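Local atomic coordinates of pyruvate kinase (Pyrobaculum aerophilum, PDB entry 3QTG), a protein that catalyses the last step of glycolysis, the transfer of phosphate from phosphoenolpyruvate to ADP that yields pyruvate and ATP, with the help of a divalent metal cation. Residues 79-84 and 181-186; 189-194 and 219-224; 351-356 and 391-396. One frame throughout, in Å; residues are numbered along the deposited sequence.

Contact 1. Residues 79-84 and 181-186; sequences VDLKGP and EEDVEA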
ATOM      1  N   VAL A  79     -22.892 -11.825  34.941  1.00 39.56           N
ATOM      2  CA  VAL A  79     -22.829 -12.915  35.906  1.00 40.51           C
ATOM      3  C   VAL A  79     -21.911 -13.976  35.323  1.00 40.81           C
ATOM      4  O   VAL A  79     -22.027 -14.330  34.159  1.00 39.92           O
ATOM      5  CB  VAL A  79     -24.238 -13.479  36.322  1.00 40.38           C
ATOM      6  CG1 VAL A  79     -25.111 -12.371  36.970  1.00 40.15           C
ATOM      7  CG2 VAL A  79     -24.964 -14.127  35.132  1.00 40.35           C
ATOM      8  N   ASP A  80     -20.994 -14.463  36.148  1.00 42.51           N
ATOM      9  CA  ASP A  80     -20.020 -15.451  35.716  1.00 44.16           C
ATOM     10  C   ASP A  80     -20.359 -16.838  36.278  1.00 45.03           C
ATOM     11  O   ASP A  80     -20.382 -17.047  37.491  1.00 45.74           O
ATOM     12  CB  ASP A  80     -18.612 -14.998  36.118  1.00 43.86           C
ATOM     13  CG  ASP A  80     -17.527 -15.696  35.327  1.00 47.34           C
ATOM     14  OD1 ASP A  80     -17.792 -16.822  34.837  1.00 50.60           O
ATOM     15  OD2 ASP A  80     -16.408 -15.124  35.175  1.00 49.34           O
ATOM     16  N   LEU A  81     -20.630 -17.784  35.388  1.00 46.25           N
ATOM     17  CA  LEU A  81     -21.010 -19.123  35.812  1.00 47.60           C
ATOM     18  C   LEU A  81     -19.809 -19.957  36.268  1.00 48.33           C
ATOM     19  O   LEU A  81     -18.688 -19.829  35.739  1.00 47.47           O
ATOM     20  CB  LEU A  81     -21.782 -19.859  34.712  1.00 47.79           C
ATOM     21  CG  LEU A  81     -23.116 -19.277  34.252  1.00 47.90           C
ATOM     22  CD1 LEU A  81     -23.539 -19.986  32.992  1.00 48.17           C
ATOM     23  CD2 LEU A  81     -24.163 -19.439  35.337  1.00 49.40           C
ATOM     24  N   LYS A  82     -20.076 -20.818  37.252  1.00 48.79           N
ATOM     25  CA  LYS A  82     -19.056 -21.670  37.856  1.00 49.50           C
ATOM     26  C   LYS A  82     -18.468 -22.652  36.840  1.00 48.20           C
ATOM     27  O   LYS A  82     -17.257 -22.827  36.775  1.00 48.16           O
ATOM     28  CB  LYS A  82     -19.645 -22.405  39.083  1.00 50.65           C
ATOM     29  CG  LYS A  82     -18.620 -23.124  39.977  1.00 53.70           C
ATOM     30  CD  LYS A  82     -17.343 -22.269  40.195  1.00 56.68           C
ATOM     31  CE  LYS A  82     -16.351 -22.894  41.205  1.00 56.24           C
ATOM     32  NZ  LYS A  82     -15.263 -21.922  41.614  1.00 57.04           N
ATOM     33  N   GLY A  83     -19.320 -23.285  36.045  1.00 47.40           N
ATOM     34  CA  GLY A  83     -18.849 -24.300  35.108  1.00 46.79           C
ATOM     35  C   GLY A  83     -18.576 -25.634  35.802  1.00 46.71           C
ATOM     36  O   GLY A  83     -18.579 -25.719  37.030  1.00 46.42           O
ATOM     37  N   PRO A  84     -18.332 -26.691  35.022  1.00 46.37           N
ATOM     38  CA  PRO A  84     -18.117 -27.964  35.716  1.00 46.49           C
ATOM     39  C   PRO A  84     -16.740 -28.012  36.391  1.00 46.30           C
ATOM     40  O   PRO A  84     -15.853 -27.212  36.097  1.00 45.93           O
ATOM     41  CB  PRO A  84     -18.249 -29.012  34.605  1.00 46.56           C
ATOM     42  CG  PRO A  84     -17.922 -28.271  33.316  1.00 47.04           C
ATOM     43  CD  PRO A  84     -18.225 -26.795  33.554  1.00 45.83           C
ATOM     44  N   GLU A 181     -24.743 -29.077  35.732  1.00 61.83           N
ATOM     45  CA  GLU A 181     -25.960 -29.170  36.538  1.00 61.91           C
ATOM     46  C   GLU A 181     -26.045 -27.999  37.515  1.00 61.04           C
ATOM     47  O   GLU A 181     -27.116 -27.434  37.730  1.00 60.54           O
ATOM     48  CB  GLU A 181     -25.997 -30.509  37.288  1.00 62.43           C
ATOM     49  CG  GLU A 181     -27.402 -31.081  37.447  1.00 65.24           C
ATOM     50  CD  GLU A 181     -27.553 -31.990  38.660  1.00 67.35           C
ATOM     51  OE1 GLU A 181     -28.628 -31.921  39.298  1.00 70.43           O
ATOM     52  OE2 GLU A 181     -26.617 -32.759  38.980  1.00 66.30           O
ATOM     53  N   GLU A 182     -24.896 -27.626  38.080  1.00 60.48           N
ATOM     54  CA  GLU A 182     -24.800 -26.505  39.019  1.00 60.47           C
ATOM     55  C   GLU A 182     -25.033 -25.144  38.332  1.00 59.75           C
ATOM     56  O   GLU A 182     -25.486 -24.185  38.974  1.00 60.35           O
ATOM     57  CB  GLU A 182     -23.434 -26.501  39.718  1.00 60.49           C
ATOM     58  CG  GLU A 182     -23.058 -27.784  40.467  1.00 63.68           C
ATOM     59  CD  GLU A 182     -22.483 -28.884  39.558  1.00 67.80           C
ATOM     60  OE1 GLU A 182     -22.979 -30.037  39.642  1.00 70.36           O
ATOM     61  OE2 GLU A 182     -21.544 -28.606  38.769  1.00 68.52           O
ATOM     62  N   ASP A 183     -24.706 -25.054  37.044  1.00 58.10           N
ATOM     63  CA  ASP A 183     -24.960 -23.833  36.277  1.00 57.07           C
ATOM     64  C   ASP A 183     -26.464 -23.685  36.021  1.00 56.70           C
ATOM     65  O   ASP A 183     -27.046 -22.622  36.271  1.00 56.49           O
ATOM     66  CB  ASP A 183     -24.168 -23.830  34.956  1.00 56.70           C
ATOM     67  CG  ASP A 183     -22.656 -23.644  35.163  1.00 56.45           C
ATOM     68  OD1 ASP A 183     -22.236 -23.214  36.263  1.00 56.67           O
ATOM     69  OD2 ASP A 183     -21.888 -23.928  34.215  1.00 55.44           O
ATOM     70  N   VAL A 184     -27.067 -24.770  35.530  1.00 56.12           N
ATOM     71  CA  VAL A 184     -28.518 -24.907  35.364  1.00 55.85           C
ATOM     72  C   VAL A 184     -29.256 -24.466  36.635  1.00 56.31           C
ATOM     73  O   VAL A 184     -30.198 -23.680  36.560  1.00 56.37           O
ATOM     74  CB  VAL A 184     -28.901 -26.368  34.980  1.00 56.33           C
ATOM     75  CG1 VAL A 184     -30.420 -26.580  35.005  1.00 56.46           C
ATOM     76  CG2 VAL A 184     -28.332 -26.741  33.608  1.00 55.51           C
ATOM     77  N   GLU A 185     -28.804 -24.960  37.791  1.00 56.08           N
ATOM     78  CA  GLU A 185     -29.365 -24.599  39.092  1.00 56.89           C
ATOM     79  C   GLU A 185     -29.190 -23.116  39.418  1.00 55.76           C
ATOM     80  O   GLU A 185     -30.117 -22.483  39.913  1.00 55.98           O
ATOM     81  CB  GLU A 185     -28.748 -25.454  40.216  1.00 56.97           C
ATOM     82  CG  GLU A 185     -29.157 -26.946  40.218  1.00 59.04           C
ATOM     83  CD  GLU A 185     -28.620 -27.730  41.435  1.00 59.71           C
ATOM     84  OE1 GLU A 185     -29.464 -28.297  42.175  1.00 62.87           O
ATOM     85  OE2 GLU A 185     -27.377 -27.788  41.653  1.00 61.59           O
ATOM     86  N   ALA A 186     -28.000 -22.572  39.157  1.00 54.60           N
ATOM     87  CA  ALA A 186     -27.709 -21.160  39.440  1.00 53.73           C
ATOM     88  C   ALA A 186     -28.490 -20.196  38.546  1.00 53.60           C
ATOM     89  O   ALA A 186     -28.908 -19.127  38.989  1.00 53.57           O
ATOM     90  CB  ALA A 186     -26.192 -20.888  39.346  1.00 53.67           C
TER
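The carboxylate of Asp183 reaches from the first turn of helix 181-190 to the backbone that leaves strand 76-80, and the amide of Gly83 meets it. Gly83 N donates to Asp183 OD1 over 2.9 Å, nearly straight at 163°, and comes in on the syn lone pair, the side of the second oxygen. That oxygen rests against the glycine as well, with Asp183 OD2 3.2 Å from Gly83 CA. Asp183 CG stands anti to its own carbonyl carbon (chi1 -71°), which puts CG on the side of the loop. The glycine suits the spot: at its backbone angles a CB would collide with the preceding carbonyl O and be crowded by Pro84 CD.

This is the tight part. Leu81 adds to it with its CB, 3.7 Å from Asp183 OD1, and both residues are buried. On the solvent side the packing thins out: Glu182 OE2 comes no nearer than 4.5 Å to Gly83 O. Of the Lys82 side chain, CB comes nearest to Asp183 OD1, at 3.9 Å, while its chain bends at chi2 and its far end lies by Ala50 and Arg87, which probably bind ATP.

One residue before Leu81, Asp80, a probable potassium ligand, makes salt bridges to Arg46 and Lys230. The loop leaves the C-terminal end of a barrel strand, with strand 199-202 alongside it through Leu81 on Val200, and with helix 181-190 packed against residues 81-83.

Contact 2. Residues 189-194 and 219-224; sequences AISPIR and TELGFQ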
ATOM      1  N   ALA A 189     -32.261 -20.210  39.791  1.00 58.07           N
ATOM      2  CA  ALA A 189     -32.278 -19.513  41.075  1.00 59.13           C
ATOM      3  C   ALA A 189     -32.345 -17.999  40.901  1.00 59.49           C
ATOM      4  O   ALA A 189     -32.933 -17.297  41.724  1.00 60.37           O
ATOM      5  CB  ALA A 189     -31.047 -19.888  41.895  1.00 58.90           C
ATOM      6  N   ILE A 190     -31.743 -17.505  39.818  1.00 59.26           N
ATOM      7  CA  ILE A 190     -31.574 -16.065  39.588  1.00 59.10           C
ATOM      8  C   ILE A 190     -32.538 -15.542  38.513  1.00 59.01           C
ATOM      9  O   ILE A 190     -32.694 -14.338  38.341  1.00 58.68           O
ATOM     10  CB  ILE A 190     -30.065 -15.724  39.317  1.00 58.59           C
ATOM     11  CG1 ILE A 190     -29.338 -15.461  40.639  1.00 58.85           C
ATOM     12  CG2 ILE A 190     -29.873 -14.543  38.388  1.00 58.90           C
ATOM     13  CD1 ILE A 190     -28.555 -16.663  41.166  1.00 61.30           C
ATOM     14  N   SER A 191     -33.217 -16.470  37.840  1.00 59.17           N
ATOM     15  CA  SER A 191     -34.231 -16.158  36.824  1.00 60.17           C
ATOM     16  C   SER A 191     -35.330 -15.140  37.163  1.00 60.44           C
ATOM     17  O   SER A 191     -35.840 -14.495  36.244  1.00 60.81           O
ATOM     18  CB  SER A 191     -34.873 -17.444  36.291  1.00 60.94           C
ATOM     19  OG  SER A 191     -33.931 -18.165  35.509  1.00 62.26           O
ATOM     20  N   PRO A 192     -35.720 -14.997  38.454  1.00 60.70           N
ATOM     21  CA  PRO A 192     -36.640 -13.878  38.749  1.00 61.21           C
ATOM     22  C   PRO A 192     -36.093 -12.470  38.413  1.00 60.52           C
ATOM     23  O   PRO A 192     -36.880 -11.557  38.158  1.00 60.86           O
ATOM     24  CB  PRO A 192     -36.888 -14.012  40.257  1.00 61.63           C
ATOM     25  CG  PRO A 192     -36.577 -15.451  40.573  1.00 61.79           C
ATOM     26  CD  PRO A 192     -35.444 -15.806  39.660  1.00 60.61           C
ATOM     27  N   ILE A 193     -34.770 -12.303  38.397  1.00 59.44           N
ATOM     28  CA  ILE A 193     -34.152 -10.990  38.105  1.00 58.50           C
ATOM     29  C   ILE A 193     -33.397 -10.974  36.754  1.00 57.10           C
ATOM     30  O   ILE A 193     -32.476 -10.185  36.529  1.00 55.90           O
ATOM     31  CB  ILE A 193     -33.262 -10.503  39.292  1.00 58.63           C
ATOM     32  CG1 ILE A 193     -32.161 -11.520  39.611  1.00 57.74           C
ATOM     33  CG2 ILE A 193     -34.132 -10.285  40.546  1.00 60.13           C
ATOM     34  CD1 ILE A 193     -30.963 -10.923  40.300  1.00 57.39           C
ATOM     35  N   ARG A 194     -33.836 -11.850  35.857  1.00 56.41           N
ATOM     36  CA  ARG A 194     -33.180 -12.070  34.584  1.00 55.54           C
ATOM     37  C   ARG A 194     -33.186 -10.854  33.665  1.00 55.29           C
ATOM     38  O   ARG A 194     -32.341 -10.755  32.767  1.00 54.51           O
ATOM     39  CB  ARG A 194     -33.834 -13.244  33.866  1.00 55.90           C
ATOM     40  CG  ARG A 194     -35.309 -13.037  33.613  1.00 56.69           C
ATOM     41  CD  ARG A 194     -35.851 -14.135  32.761  1.00 58.60           C
ATOM     42  NE  ARG A 194     -37.280 -13.976  32.492  1.00 59.86           N
ATOM     43  CZ  ARG A 194     -38.230 -14.457  33.286  1.00 61.22           C
ATOM     44  NH1 ARG A 194     -37.897 -15.098  34.392  1.00 60.07           N
ATOM     45  NH2 ARG A 194     -39.506 -14.291  32.977  1.00 63.16           N
ATOM     46  N   THR A 219     -32.433 -18.925  26.802  1.00 56.80           N
ATOM     47  CA  THR A 219     -33.677 -18.690  26.080  1.00 58.04           C
ATOM     48  C   THR A 219     -34.871 -19.383  26.764  1.00 59.39           C
ATOM     49  O   THR A 219     -35.902 -18.744  27.012  1.00 59.98           O
ATOM     50  CB  THR A 219     -33.541 -19.134  24.616  1.00 58.15           C
ATOM     51  OG1 THR A 219     -32.463 -18.406  24.015  1.00 58.04           O
ATOM     52  CG2 THR A 219     -34.834 -18.861  23.823  1.00 58.48           C
ATOM     53  N   GLU A 220     -34.722 -20.670  27.084  1.00 59.71           N
ATOM     54  CA  GLU A 220     -35.756 -21.417  27.817  1.00 60.91           C
ATOM     55  C   GLU A 220     -36.199 -20.677  29.089  1.00 60.32           C
ATOM     56  O   GLU A 220     -37.382 -20.683  29.447  1.00 61.02           O
ATOM     57  CB  GLU A 220     -35.253 -22.822  28.182  1.00 61.23           C
ATOM     58  CG  GLU A 220     -36.293 -23.705  28.898  1.00 65.91           C
ATOM     59  CD  GLU A 220     -35.675 -24.682  29.912  1.00 70.46           C
ATOM     60  OE1 GLU A 220     -34.507 -25.098  29.729  1.00 71.71           O
ATOM     61  OE2 GLU A 220     -36.369 -25.044  30.894  1.00 73.73           O
ATOM     62  N   LEU A 221     -35.244 -20.030  29.751  1.00 58.80           N
ATOM     63  CA  LEU A 221     -35.472 -19.417  31.058  1.00 57.76           C
ATOM     64  C   LEU A 221     -35.861 -17.948  30.970  1.00 56.77           C
ATOM     65  O   LEU A 221     -36.044 -17.285  31.990  1.00 56.67           O
ATOM     66  CB  LEU A 221     -34.244 -19.605  31.952  1.00 57.20           C
ATOM     67  CG  LEU A 221     -33.997 -21.024  32.453  1.00 57.82           C
ATOM     68  CD1 LEU A 221     -32.624 -21.129  33.092  1.00 57.92           C
ATOM     69  CD2 LEU A 221     -35.106 -21.470  33.433  1.00 58.43           C
ATOM     70  N   GLY A 222     -36.005 -17.454  29.745  1.00 56.10           N
ATOM     71  CA  GLY A 222     -36.437 -16.075  29.494  1.00 55.28           C
ATOM     72  C   GLY A 222     -35.360 -15.003  29.614  1.00 53.86           C
ATOM     73  O   GLY A 222     -35.678 -13.822  29.703  1.00 53.59           O
ATOM     74  N   PHE A 223     -34.091 -15.399  29.635  1.00 52.65           N
ATOM     75  CA  PHE A 223     -33.005 -14.419  29.622  1.00 51.97           C
ATOM     76  C   PHE A 223     -32.875 -13.784  28.249  1.00 51.54           C
ATOM     77  O   PHE A 223     -33.091 -14.447  27.228  1.00 51.47           O
ATOM     78  CB  PHE A 223     -31.665 -15.057  29.997  1.00 51.15           C
ATOM     79  CG  PHE A 223     -31.492 -15.297  31.469  1.00 51.32           C
ATOM     80  CD1 PHE A 223     -32.137 -16.366  32.096  1.00 51.83           C
ATOM     81  CD2 PHE A 223     -30.683 -14.463  32.230  1.00 50.49           C
ATOM     82  CE1 PHE A 223     -31.974 -16.599  33.452  1.00 52.01           C
ATOM     83  CE2 PHE A 223     -30.513 -14.688  33.591  1.00 50.62           C
ATOM     84  CZ  PHE A 223     -31.164 -15.768  34.203  1.00 52.22           C
ATOM     85  N   GLN A 224     -32.511 -12.504  28.233  1.00 51.15           N
ATOM     86  CA  GLN A 224     -32.113 -11.827  26.995  1.00 50.85           C
ATOM     87  C   GLN A 224     -30.701 -11.275  27.165  1.00 49.47           C
ATOM     88  O   GLN A 224     -30.477 -10.070  27.122  1.00 49.76           O
ATOM     89  CB  GLN A 224     -33.101 -10.714  26.638  1.00 51.45           C
ATOM     90  CG  GLN A 224     -34.512 -11.211  26.352  1.00 54.53           C
ATOM     91  CD  GLN A 224     -35.553 -10.109  26.428  1.00 57.85           C
ATOM     92  OE1 GLN A 224     -36.681 -10.339  26.864  1.00 62.24           O
ATOM     93  NE2 GLN A 224     -35.179  -8.908  26.015  1.00 58.49           N
TER
HETATM   94  O   HOH W   1     -31.623 -11.096  30.323  1.00 48.12           O
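A Schellman motif ends helix 208-220, with Gly222 at positive phi, and Arg194 of the 3-10 turn that follows helix 181-190 lies across this helix end. Arg194 CB sits 3.5 Å from the centroid of the Phe223 ring and 8° off its normal, a CH-pi contact over the face. At the ring's edge Ser191 OG, itself hydrogen-bonded to Leu187 O, comes within 3.2 Å of Phe223 CE1. From CG the arginine runs extended to NE over the backbone of the cap: Arg194 CD is 3.1 Å from Gly222 O, and Leu221 O lies over one face of the guanidinium. Arg194 NH1 turns back to Ser191 O at 2.8 Å in a bent bond, 130° at the hydrogen, which may help steady the guanidinium. A water bridges the backbones, donating to Arg194 O and accepting from Gln224 N. An alanine here would keep the CB over the ring but would probably leave the carbonyls of Leu221 and Gly222 without their cover and Ser191 O without its NH1 donor. Leu221 reaches back to helix 181-190, Ile193 packs on helix 54-71, and segments 189-194 and 219-224 lead on into the neighbouring barrel strands 199-202 and 226-231 respectively.

Contact 3. Residues 351-356 and 391-396; sequences QSPLLQ and AKFRPR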
ATOM      1  N   GLN A 351      -5.612  -4.916  14.922  1.00 56.12           N
ATOM      2  CA  GLN A 351      -6.141  -5.848  13.922  1.00 55.62           C
ATOM      3  C   GLN A 351      -7.499  -5.348  13.388  1.00 54.40           C
ATOM      4  O   GLN A 351      -8.416  -5.049  14.177  1.00 53.68           O
ATOM      5  CB  GLN A 351      -6.282  -7.240  14.574  1.00 55.77           C
ATOM      6  CG  GLN A 351      -7.062  -8.272  13.788  1.00 57.55           C
ATOM      7  CD  GLN A 351      -6.239  -8.901  12.674  1.00 61.61           C
ATOM      8  OE1 GLN A 351      -5.198  -9.530  12.922  1.00 63.71           O
ATOM      9  NE2 GLN A 351      -6.704  -8.744  11.439  1.00 60.86           N
ATOM     10  N   SER A 352      -7.616  -5.239  12.061  1.00 53.27           N
ATOM     11  CA  SER A 352      -8.881  -4.846  11.423  1.00 52.13           C
ATOM     12  C   SER A 352      -9.807  -6.053  11.324  1.00 51.09           C
ATOM     13  O   SER A 352      -9.351  -7.159  11.044  1.00 51.23           O
ATOM     14  CB  SER A 352      -8.635  -4.280  10.014  1.00 53.06           C
ATOM     15  OG  SER A 352      -9.831  -3.723   9.456  1.00 53.96           O
ATOM     16  N   PRO A 353     -11.110  -5.856  11.555  1.00 49.77           N
ATOM     17  CA  PRO A 353     -12.004  -6.985  11.310  1.00 49.11           C
ATOM     18  C   PRO A 353     -12.198  -7.300   9.820  1.00 49.17           C
ATOM     19  O   PRO A 353     -12.057  -6.422   8.970  1.00 49.12           O
ATOM     20  CB  PRO A 353     -13.332  -6.548  11.935  1.00 48.33           C
ATOM     21  CG  PRO A 353     -13.246  -5.121  12.127  1.00 48.50           C
ATOM     22  CD  PRO A 353     -11.816  -4.669  12.063  1.00 49.37           C
ATOM     23  N   LEU A 354     -12.505  -8.559   9.535  1.00 49.11           N
ATOM     24  CA  LEU A 354     -12.936  -9.004   8.220  1.00 49.81           C
ATOM     25  C   LEU A 354     -14.215  -8.287   7.790  1.00 49.78           C
ATOM     26  O   LEU A 354     -15.106  -8.021   8.611  1.00 49.21           O
ATOM     27  CB  LEU A 354     -13.184 -10.521   8.228  1.00 50.03           C
ATOM     28  CG  LEU A 354     -11.934 -11.378   8.447  1.00 50.98           C
ATOM     29  CD1 LEU A 354     -12.282 -12.849   8.492  1.00 50.36           C
ATOM     30  CD2 LEU A 354     -10.912 -11.101   7.340  1.00 51.89           C
ATOM     31  N   LEU A 355     -14.282  -7.965   6.498  1.00 50.02           N
ATOM     32  CA  LEU A 355     -15.470  -7.358   5.907  1.00 49.92           C
ATOM     33  C   LEU A 355     -16.281  -8.507   5.336  1.00 50.79           C
ATOM     34  O   LEU A 355     -15.838  -9.188   4.408  1.00 51.64           O
ATOM     35  CB  LEU A 355     -15.088  -6.360   4.802  1.00 49.55           C
ATOM     36  CG  LEU A 355     -14.241  -5.151   5.209  1.00 48.12           C
ATOM     37  CD1 LEU A 355     -13.616  -4.479   4.001  1.00 47.53           C
ATOM     38  CD2 LEU A 355     -15.075  -4.158   6.012  1.00 47.85           C
ATOM     39  N   GLN A 356     -17.456  -8.735   5.892  1.00 50.85           N
ATOM     40  CA  GLN A 356     -18.240  -9.882   5.463  1.00 52.64           C
ATOM     41  C   GLN A 356     -19.543  -9.496   4.759  1.00 51.56           C
ATOM     42  O   GLN A 356     -20.199 -10.343   4.155  1.00 52.01           O
ATOM     43  CB  GLN A 356     -18.454 -10.855   6.622  1.00 52.73           C
ATOM     44  CG  GLN A 356     -17.167 -11.663   6.920  1.00 55.23           C
ATOM     45  CD  GLN A 356     -17.233 -12.480   8.197  1.00 55.69           C
ATOM     46  OE1 GLN A 356     -17.489 -11.943   9.283  1.00 60.51           O
ATOM     47  NE2 GLN A 356     -16.980 -13.791   8.080  1.00 59.21           N
ATOM     48  N   ALA A 391     -18.046   0.138  16.415  1.00 32.38           N
ATOM     49  CA  ALA A 391     -17.024  -0.101  17.443  1.00 32.19           C
ATOM     50  C   ALA A 391     -15.944  -1.078  17.029  1.00 32.08           C
ATOM     51  O   ALA A 391     -14.775  -0.910  17.398  1.00 32.00           O
ATOM     52  CB  ALA A 391     -17.660  -0.545  18.770  1.00 30.53           C
ATOM     53  N   LYS A 392     -16.317  -2.104  16.270  1.00 32.28           N
ATOM     54  CA  LYS A 392     -15.340  -3.157  15.951  1.00 32.81           C
ATOM     55  C   LYS A 392     -14.245  -2.653  15.038  1.00 32.86           C
ATOM     56  O   LYS A 392     -13.198  -3.283  14.941  1.00 32.07           O
ATOM     57  CB  LYS A 392     -15.998  -4.405  15.362  1.00 32.55           C
ATOM     58  CG  LYS A 392     -16.489  -4.263  13.948  1.00 34.24           C
ATOM     59  CD  LYS A 392     -17.317  -5.468  13.551  1.00 34.93           C
ATOM     60  CE  LYS A 392     -17.447  -5.506  12.045  1.00 37.49           C
ATOM     61  NZ  LYS A 392     -18.332  -6.604  11.636  1.00 38.89           N
ATOM     62  N   PHE A 393     -14.492  -1.520  14.364  1.00 33.37           N
ATOM     63  CA  PHE A 393     -13.461  -0.920  13.521  1.00 34.13           C
ATOM     64  C   PHE A 393     -12.620   0.045  14.309  1.00 34.46           C
ATOM     65  O   PHE A 393     -11.789   0.722  13.733  1.00 35.50           O
ATOM     66  CB  PHE A 393     -14.052  -0.254  12.261  1.00 34.54           C
ATOM     67  CG  PHE A 393     -14.659  -1.243  11.303  1.00 34.91           C
ATOM     68  CD1 PHE A 393     -13.850  -2.015  10.472  1.00 34.98           C
ATOM     69  CD2 PHE A 393     -16.036  -1.433  11.267  1.00 33.43           C
ATOM     70  CE1 PHE A 393     -14.420  -2.946   9.599  1.00 35.05           C
ATOM     71  CE2 PHE A 393     -16.603  -2.338  10.405  1.00 32.51           C
ATOM     72  CZ  PHE A 393     -15.786  -3.092   9.561  1.00 34.54           C
ATOM     73  N   ARG A 394     -12.843   0.115  15.626  1.00 34.38           N
ATOM     74  CA  ARG A 394     -11.934   0.823  16.535  1.00 34.48           C
ATOM     75  C   ARG A 394     -11.794   2.329  16.237  1.00 35.23           C
ATOM     76  O   ARG A 394     -10.681   2.843  16.036  1.00 35.73           O
ATOM     77  CB  ARG A 394     -10.567   0.113  16.614  1.00 34.18           C
ATOM     78  CG  ARG A 394     -10.622  -1.290  17.296  1.00 32.86           C
ATOM     79  CD  ARG A 394     -11.150  -1.169  18.717  1.00 33.39           C
ATOM     80  NE  ARG A 394     -11.116  -2.395  19.535  1.00 32.81           N
ATOM     81  CZ  ARG A 394     -12.159  -3.185  19.729  1.00 34.53           C
ATOM     82  NH1 ARG A 394     -13.288  -2.893  19.113  1.00 33.17           N
ATOM     83  NH2 ARG A 394     -12.077  -4.273  20.525  1.00 34.11           N
ATOM     84  N   PRO A 395     -12.931   3.055  16.245  1.00 35.41           N
ATOM     85  CA  PRO A 395     -12.832   4.533  16.142  1.00 35.99           C
ATOM     86  C   PRO A 395     -12.024   5.065  17.323  1.00 37.14           C
ATOM     87  O   PRO A 395     -12.063   4.468  18.411  1.00 37.03           O
ATOM     88  CB  PRO A 395     -14.285   4.988  16.247  1.00 35.29           C
ATOM     89  CG  PRO A 395     -14.998   3.771  16.972  1.00 35.49           C
ATOM     90  CD  PRO A 395     -14.319   2.589  16.410  1.00 33.55           C
ATOM     91  N   ARG A 396     -11.307   6.169  17.126  1.00 38.28           N
ATOM     92  CA  ARG A 396     -10.282   6.588  18.065  1.00 40.04           C
ATOM     93  C   ARG A 396     -10.795   7.623  19.047  1.00 40.26           C
ATOM     94  O   ARG A 396     -10.025   8.182  19.835  1.00 41.08           O
ATOM     95  CB  ARG A 396      -9.059   7.148  17.318  1.00 41.29           C
ATOM     96  CG  ARG A 396      -8.148   6.115  16.694  1.00 44.20           C
ATOM     97  CD  ARG A 396      -7.494   5.303  17.776  1.00 52.42           C
ATOM     98  NE  ARG A 396      -6.162   4.831  17.389  1.00 57.02           N
ATOM     99  CZ  ARG A 396      -5.898   3.593  16.979  1.00 57.03           C
ATOM    100  NH1 ARG A 396      -6.879   2.693  16.896  1.00 57.35           N
ATOM    101  NH2 ARG A 396      -4.655   3.263  16.658  1.00 57.97           N
TER
HETATM  102  O   HOH W   2     -10.298  -3.068  14.495  1.00 45.87           O
HETATM  103  O   HOH W   3     -15.920  -8.833  11.173  1.00 48.51           O
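Pro353 lays its CG over one face of the Phe393 ring, 3.5 Å from Phe393 CE1, and the two side chains cross obliquely. The same CG is 3.4 Å from Lys392 O, which brings the proline against the backbone of the type I turn Ala391-Arg394. Leu355 approaches at about a right angle, its CD2 3.8 Å from Phe393 CZ. Phe393 CG lies anti to its carbonyl carbon (chi1 -67°), and its ring carries CE1 and CZ up against Pro353 and Leu355. Beside the proline, Lys392 CG packs 3.8 Å from Pro353 CG, and the chain runs on extended to its ammonium, which forms a salt bridge with Asp360.

Polar links between the segments pass through water. One water donates to both Gln351 O, at 2.8 Å, and Lys392 O; another donates to Leu354 O and accepts a weak bond from Lys392 NZ. Within the turn, Ala391 O takes Arg394 N and Arg394 NH1 from opposite faces of its plane, while Arg394 NH2 makes a salt bridge with Asp317. Direct contact is largely apolar, proline and leucine methyl against the ring, with the proline also on a carbonyl: an apolar patch whose polar margin is held by water and the lysine.

In the fold
From the N terminus, strand 76-80 of the barrel leads into the first half of contact 1; the chain then makes the long excursion through the mixed sheet whose strands lie between residues 101 and 169 before helix 181-190 returns to close it. That helix runs on into contact 2, which closes a short loop through strand 199-202 and helix 208-220, its centre about 13 Å from that of contact 1. Much later, contact 3 closes the excursion through helices 358-373 and 385-391 that holds strand 376-380. The three loops follow in series, none nested or crossing. Contacts 1 and 2 belong to the barrel, whereas contact 3, centred over 30 Å away, joins the linker after helix 331-343 to the C-terminal alpha/beta domain.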